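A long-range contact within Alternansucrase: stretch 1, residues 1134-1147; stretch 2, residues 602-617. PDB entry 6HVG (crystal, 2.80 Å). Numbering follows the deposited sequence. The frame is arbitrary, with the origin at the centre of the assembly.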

# COMPACT_ATOMS: atom_id res chain seq x y z
N THR A 1134 -29.33 -8.77 9.35
CA THR A 1134 -30.19 -7.60 9.49
C THR A 1134 -29.89 -6.80 10.76
O THR A 1134 -29.07 -7.22 11.57
CB THR A 1134 -31.69 -7.98 9.45
OG1 THR A 1134 -32.03 -8.74 10.61
CG2 THR A 1134 -31.99 -8.79 8.18
N ASP A 1135 -30.55 -5.65 10.91
CA ASP A 1135 -30.43 -4.85 12.14
C ASP A 1135 -30.99 -5.58 13.35
O ASP A 1135 -30.45 -5.46 14.45
CB ASP A 1135 -31.08 -3.48 12.00
CG ASP A 1135 -32.56 -3.55 11.69
OD1 ASP A 1135 -32.89 -4.16 10.66
OD2 ASP A 1135 -33.37 -2.98 12.46
N GLN A 1136 -32.08 -6.33 13.17
CA GLN A 1136 -32.62 -7.16 14.26
C GLN A 1136 -31.62 -8.26 14.65
O GLN A 1136 -31.43 -8.52 15.83
CB GLN A 1136 -33.97 -7.78 13.89
CG GLN A 1136 -34.71 -8.41 15.07
CD GLN A 1136 -35.21 -7.37 16.07
OE1 GLN A 1136 -36.07 -6.55 15.74
NE2 GLN A 1136 -34.67 -7.40 17.30
N ASP A 1137 -30.97 -8.87 13.66
CA ASP A 1137 -29.97 -9.89 13.95
C ASP A 1137 -28.87 -9.35 14.87
O ASP A 1137 -28.39 -10.05 15.76
CB ASP A 1137 -29.34 -10.45 12.67
CG ASP A 1137 -30.30 -11.30 11.87
OD1 ASP A 1137 -31.17 -11.97 12.46
OD2 ASP A 1137 -30.17 -11.31 10.62
N LEU A 1138 -28.49 -8.09 14.64
CA LEU A 1138 -27.46 -7.43 15.44
C LEU A 1138 -27.94 -7.16 16.87
O LEU A 1138 -27.24 -7.44 17.84
CB LEU A 1138 -27.03 -6.13 14.76
CG LEU A 1138 -26.05 -5.23 15.52
CD1 LEU A 1138 -24.76 -5.94 15.89
CD2 LEU A 1138 -25.76 -4.00 14.68
N ARG A 1139 -29.15 -6.62 17.00
CA ARG A 1139 -29.73 -6.37 18.31
C ARG A 1139 -29.90 -7.67 19.10
O ARG A 1139 -29.67 -7.70 20.30
CB ARG A 1139 -31.05 -5.60 18.19
CG ARG A 1139 -30.87 -4.15 17.73
CD ARG A 1139 -32.12 -3.32 17.93
NE ARG A 1139 -33.23 -3.82 17.12
CZ ARG A 1139 -33.46 -3.51 15.85
NH1 ARG A 1139 -32.68 -2.67 15.19
NH2 ARG A 1139 -34.48 -4.05 15.22
N ASN A 1140 -30.27 -8.75 18.42
CA ASN A 1140 -30.38 -10.06 19.07
C ASN A 1140 -29.01 -10.59 19.49
O ASN A 1140 -28.85 -11.19 20.54
CB ASN A 1140 -31.08 -11.09 18.16
CG ASN A 1140 -32.54 -10.77 17.91
OD1 ASN A 1140 -33.11 -9.85 18.50
ND2 ASN A 1140 -33.15 -11.51 17.00
N ALA A 1141 -28.01 -10.38 18.64
CA ALA A 1141 -26.66 -10.81 18.93
C ALA A 1141 -26.12 -10.08 20.16
O ALA A 1141 -25.48 -10.67 21.01
CB ALA A 1141 -25.76 -10.56 17.74
N ILE A 1142 -26.38 -8.78 20.24
CA ILE A 1142 -25.89 -7.96 21.33
C ILE A 1142 -26.58 -8.33 22.64
O ILE A 1142 -25.93 -8.45 23.68
CB ILE A 1142 -26.06 -6.45 21.00
CG1 ILE A 1142 -25.01 -6.03 19.99
CG2 ILE A 1142 -25.94 -5.57 22.25
CD1 ILE A 1142 -25.23 -4.65 19.40
N GLU A 1143 -27.90 -8.51 22.60
CA GLU A 1143 -28.67 -8.92 23.78
C GLU A 1143 -28.16 -10.27 24.31
O GLU A 1143 -27.89 -10.40 25.51
CB GLU A 1143 -30.16 -9.02 23.45
CG GLU A 1143 -31.07 -9.18 24.66
CD GLU A 1143 -32.54 -9.12 24.29
OE1 GLU A 1143 -32.90 -9.63 23.20
OE2 GLU A 1143 -33.33 -8.58 25.10
N ALA A 1144 -28.00 -11.24 23.41
CA ALA A 1144 -27.51 -12.55 23.74
C ALA A 1144 -26.16 -12.48 24.46
O ALA A 1144 -25.88 -13.30 25.35
CB ALA A 1144 -27.40 -13.41 22.50
N LEU A 1145 -25.32 -11.53 24.08
CA LEU A 1145 -24.03 -11.38 24.74
C LEU A 1145 -24.21 -10.80 26.14
O LEU A 1145 -23.49 -11.18 27.04
CB LEU A 1145 -23.08 -10.52 23.92
CG LEU A 1145 -22.65 -11.12 22.59
CD1 LEU A 1145 -22.12 -10.05 21.65
CD2 LEU A 1145 -21.61 -12.22 22.81
N HIS A 1146 -25.18 -9.91 26.33
CA HIS A 1146 -25.49 -9.40 27.67
C HIS A 1146 -26.13 -10.46 28.57
O HIS A 1146 -25.77 -10.57 29.74
CB HIS A 1146 -26.39 -8.16 27.58
CG HIS A 1146 -25.73 -6.99 26.92
ND1 HIS A 1146 -26.44 -6.01 26.27
CD2 HIS A 1146 -24.42 -6.66 26.79
CE1 HIS A 1146 -25.60 -5.11 25.79
NE2 HIS A 1146 -24.37 -5.49 26.08
N LYS A 1147 -27.07 -11.23 28.04
CA LYS A 1147 -27.59 -12.39 28.75
C LYS A 1147 -26.48 -13.37 29.22
O LYS A 1147 -26.66 -14.06 30.21
CB LYS A 1147 -28.63 -13.13 27.89
CG LYS A 1147 -30.02 -12.51 27.90
CD LYS A 1147 -30.88 -13.14 29.01
CE LYS A 1147 -32.30 -12.58 29.11
NZ LYS A 1147 -32.38 -11.32 29.90
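Stretch 2 602-617: NFGSITGNNDNANFDG

Stretch 2 packs a short helix and the loop after it along one side of the helix of stretch 1, in a mixed contact that is apolar around two phenylalanines and polar around Arg1139 and His1146. The two stretches are more than 500 residues apart in the chain, and together they bury 708 Å².

Stretch 2 is helical from Phe603 to about Gly608. This helix runs roughly against that of stretch 1, with 141° between their N-to-C directions and a closest axis approach of 10.7 Å. The chain then leaves helical geometry at Asn609, where phi is positive. A type I beta turn follows from Asn610 to Ala613, and extended residues continue through Asn614 and Phe615. Measured between CA atoms, the backbones are nearest at Arg1139 and Ala613, 4.8 Å apart.

Phe603 lies against Leu1138, with CE2 3.7 Å from Leu1138 CD2. The side chain of Arg1139 sits among Phe603, Gly604, Thr607 and Gly608. Gly608 CA lies over one face of its guanidinium, and a CB at Gly608 would clash with Arg1139 NE. Within stretch 1, a salt bridge from Arg1139 NH1 to Asp1135 OD2 (2.8 Å) holds the arginine. One water accepts from Arg1139 NE, Gln1136 NE2 and Asn610 ND2, and so bridges the stretches.

Ala613 CB lies 3.5 Å from Arg1139 O. Ile1142 reaches the loop through CG2, 3.5 Å from Ala613 C. Its CD1 sits over the face of the Phe615 ring, 3.7 Å from CZ.

Towards the end of stretch 1, His1146 meets the loop with its ring edge. Its ND1 donates to Asn612 O (2.9 Å) and its NE2 to Asp616 OD2 (2.8 Å). Both ring nitrogens act as donors, which implies a proton on each. Asn612 O also receives a CA-H...O contact from Glu1143 CA at 3.4 Å.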

# COMPACT_ATOMS: atom_id res chain seq x y z
N ASN A 602 -26.18 3.74 21.89
CA ASN A 602 -27.61 3.56 22.15
C ASN A 602 -28.33 2.91 20.97
O ASN A 602 -29.50 3.21 20.73
CB ASN A 602 -28.23 4.93 22.46
CG ASN A 602 -27.68 5.53 23.73
OD1 ASN A 602 -28.21 5.30 24.83
ND2 ASN A 602 -26.59 6.28 23.61
N PHE A 603 -27.63 2.05 20.22
CA PHE A 603 -28.21 1.52 18.99
C PHE A 603 -29.53 0.87 19.25
O PHE A 603 -30.52 1.18 18.59
CB PHE A 603 -27.27 0.56 18.29
CG PHE A 603 -27.80 0.04 16.98
CD1 PHE A 603 -28.00 0.90 15.92
CD2 PHE A 603 -28.08 -1.31 16.80
CE1 PHE A 603 -28.50 0.43 14.71
CE2 PHE A 603 -28.57 -1.78 15.59
CZ PHE A 603 -28.79 -0.92 14.54
N GLY A 604 -29.56 -0.00 20.25
CA GLY A 604 -30.77 -0.75 20.62
C GLY A 604 -31.95 0.10 21.08
O GLY A 604 -33.08 -0.15 20.69
N SER A 605 -31.68 1.10 21.92
CA SER A 605 -32.71 2.01 22.42
C SER A 605 -33.39 2.78 21.29
O SER A 605 -34.61 2.92 21.27
CB SER A 605 -32.11 3.01 23.41
OG SER A 605 -31.43 2.36 24.47
N ILE A 606 -32.58 3.26 20.34
CA ILE A 606 -33.05 4.11 19.25
C ILE A 606 -33.76 3.33 18.16
O ILE A 606 -34.81 3.74 17.69
CB ILE A 606 -31.86 4.87 18.65
CG1 ILE A 606 -31.32 5.87 19.67
CG2 ILE A 606 -32.26 5.59 17.37
CD1 ILE A 606 -29.89 6.29 19.44
N THR A 607 -33.19 2.20 17.76
CA THR A 607 -33.71 1.42 16.62
C THR A 607 -34.71 0.32 16.99
O THR A 607 -35.51 -0.08 16.15
CB THR A 607 -32.54 0.80 15.82
OG1 THR A 607 -31.67 0.09 16.70
CG2 THR A 607 -31.74 1.90 15.16
N GLY A 608 -34.69 -0.17 18.23
CA GLY A 608 -35.63 -1.20 18.68
C GLY A 608 -36.28 -1.01 20.04
O GLY A 608 -36.89 -1.94 20.54
N ASN A 609 -36.18 0.19 20.61
CA ASN A 609 -36.64 0.43 21.98
C ASN A 609 -36.29 -0.76 22.89
O ASN A 609 -37.10 -1.19 23.72
CB ASN A 609 -38.13 0.74 22.08
CG ASN A 609 -38.50 1.47 23.39
OD1 ASN A 609 -37.74 2.30 23.90
ND2 ASN A 609 -39.67 1.16 23.94
N ASN A 610 -35.07 -1.27 22.70
CA ASN A 610 -34.54 -2.40 23.45
C ASN A 610 -33.27 -1.98 24.20
O ASN A 610 -32.16 -2.08 23.67
CB ASN A 610 -34.26 -3.59 22.51
CG ASN A 610 -33.79 -4.84 23.25
OD1 ASN A 610 -33.50 -4.79 24.44
ND2 ASN A 610 -33.66 -5.94 22.54
N ASP A 611 -33.42 -1.53 25.44
CA ASP A 611 -32.28 -1.05 26.23
C ASP A 611 -31.21 -2.11 26.54
O ASP A 611 -30.16 -1.77 27.12
CB ASP A 611 -32.76 -0.41 27.54
CG ASP A 611 -33.43 0.95 27.32
OD1 ASP A 611 -33.58 1.39 26.15
OD2 ASP A 611 -33.80 1.57 28.33
N ASN A 612 -31.45 -3.36 26.15
CA ASN A 612 -30.44 -4.40 26.26
C ASN A 612 -29.74 -4.78 24.96
O ASN A 612 -28.95 -5.71 24.92
CB ASN A 612 -31.06 -5.65 26.89
CG ASN A 612 -31.03 -5.61 28.39
OD1 ASN A 612 -32.04 -5.28 29.04
ND2 ASN A 612 -29.87 -5.94 28.98
N ALA A 613 -30.01 -4.03 23.90
CA ALA A 613 -29.39 -4.29 22.62
C ALA A 613 -28.42 -3.17 22.23
O ALA A 613 -28.31 -2.83 21.05
CB ALA A 613 -30.48 -4.49 21.57
N ASN A 614 -27.71 -2.62 23.21
CA ASN A 614 -26.81 -1.48 23.00
C ASN A 614 -25.33 -1.84 23.12
O ASN A 614 -24.96 -2.61 23.97
CB ASN A 614 -27.09 -0.38 24.03
CG ASN A 614 -28.39 0.36 23.77
OD1 ASN A 614 -28.97 0.26 22.70
ND2 ASN A 614 -28.83 1.11 24.75
N PHE A 615 -24.49 -1.28 22.26
CA PHE A 615 -23.04 -1.53 22.35
C PHE A 615 -22.53 -0.94 23.66
O PHE A 615 -23.06 0.05 24.15
CB PHE A 615 -22.30 -0.88 21.15
CG PHE A 615 -22.42 -1.64 19.84
CD1 PHE A 615 -21.66 -2.79 19.61
CD2 PHE A 615 -23.23 -1.18 18.83
CE1 PHE A 615 -21.74 -3.47 18.42
CE2 PHE A 615 -23.31 -1.85 17.63
CZ PHE A 615 -22.57 -3.01 17.42
N ASP A 616 -21.48 -1.54 24.22
CA ASP A 616 -20.95 -1.11 25.53
C ASP A 616 -19.65 -0.34 25.45
O ASP A 616 -19.39 0.50 26.29
CB ASP A 616 -20.69 -2.32 26.44
CG ASP A 616 -21.91 -3.21 26.57
OD1 ASP A 616 -22.83 -2.89 27.36
OD2 ASP A 616 -21.94 -4.21 25.83
N GLY A 617 -18.82 -0.67 24.47
CA GLY A 617 -17.55 -0.00 24.29
C GLY A 617 -17.27 0.18 22.82
O GLY A 617 -18.05 -0.24 21.99
O HOH W 1 -34.68 -5.09 19.60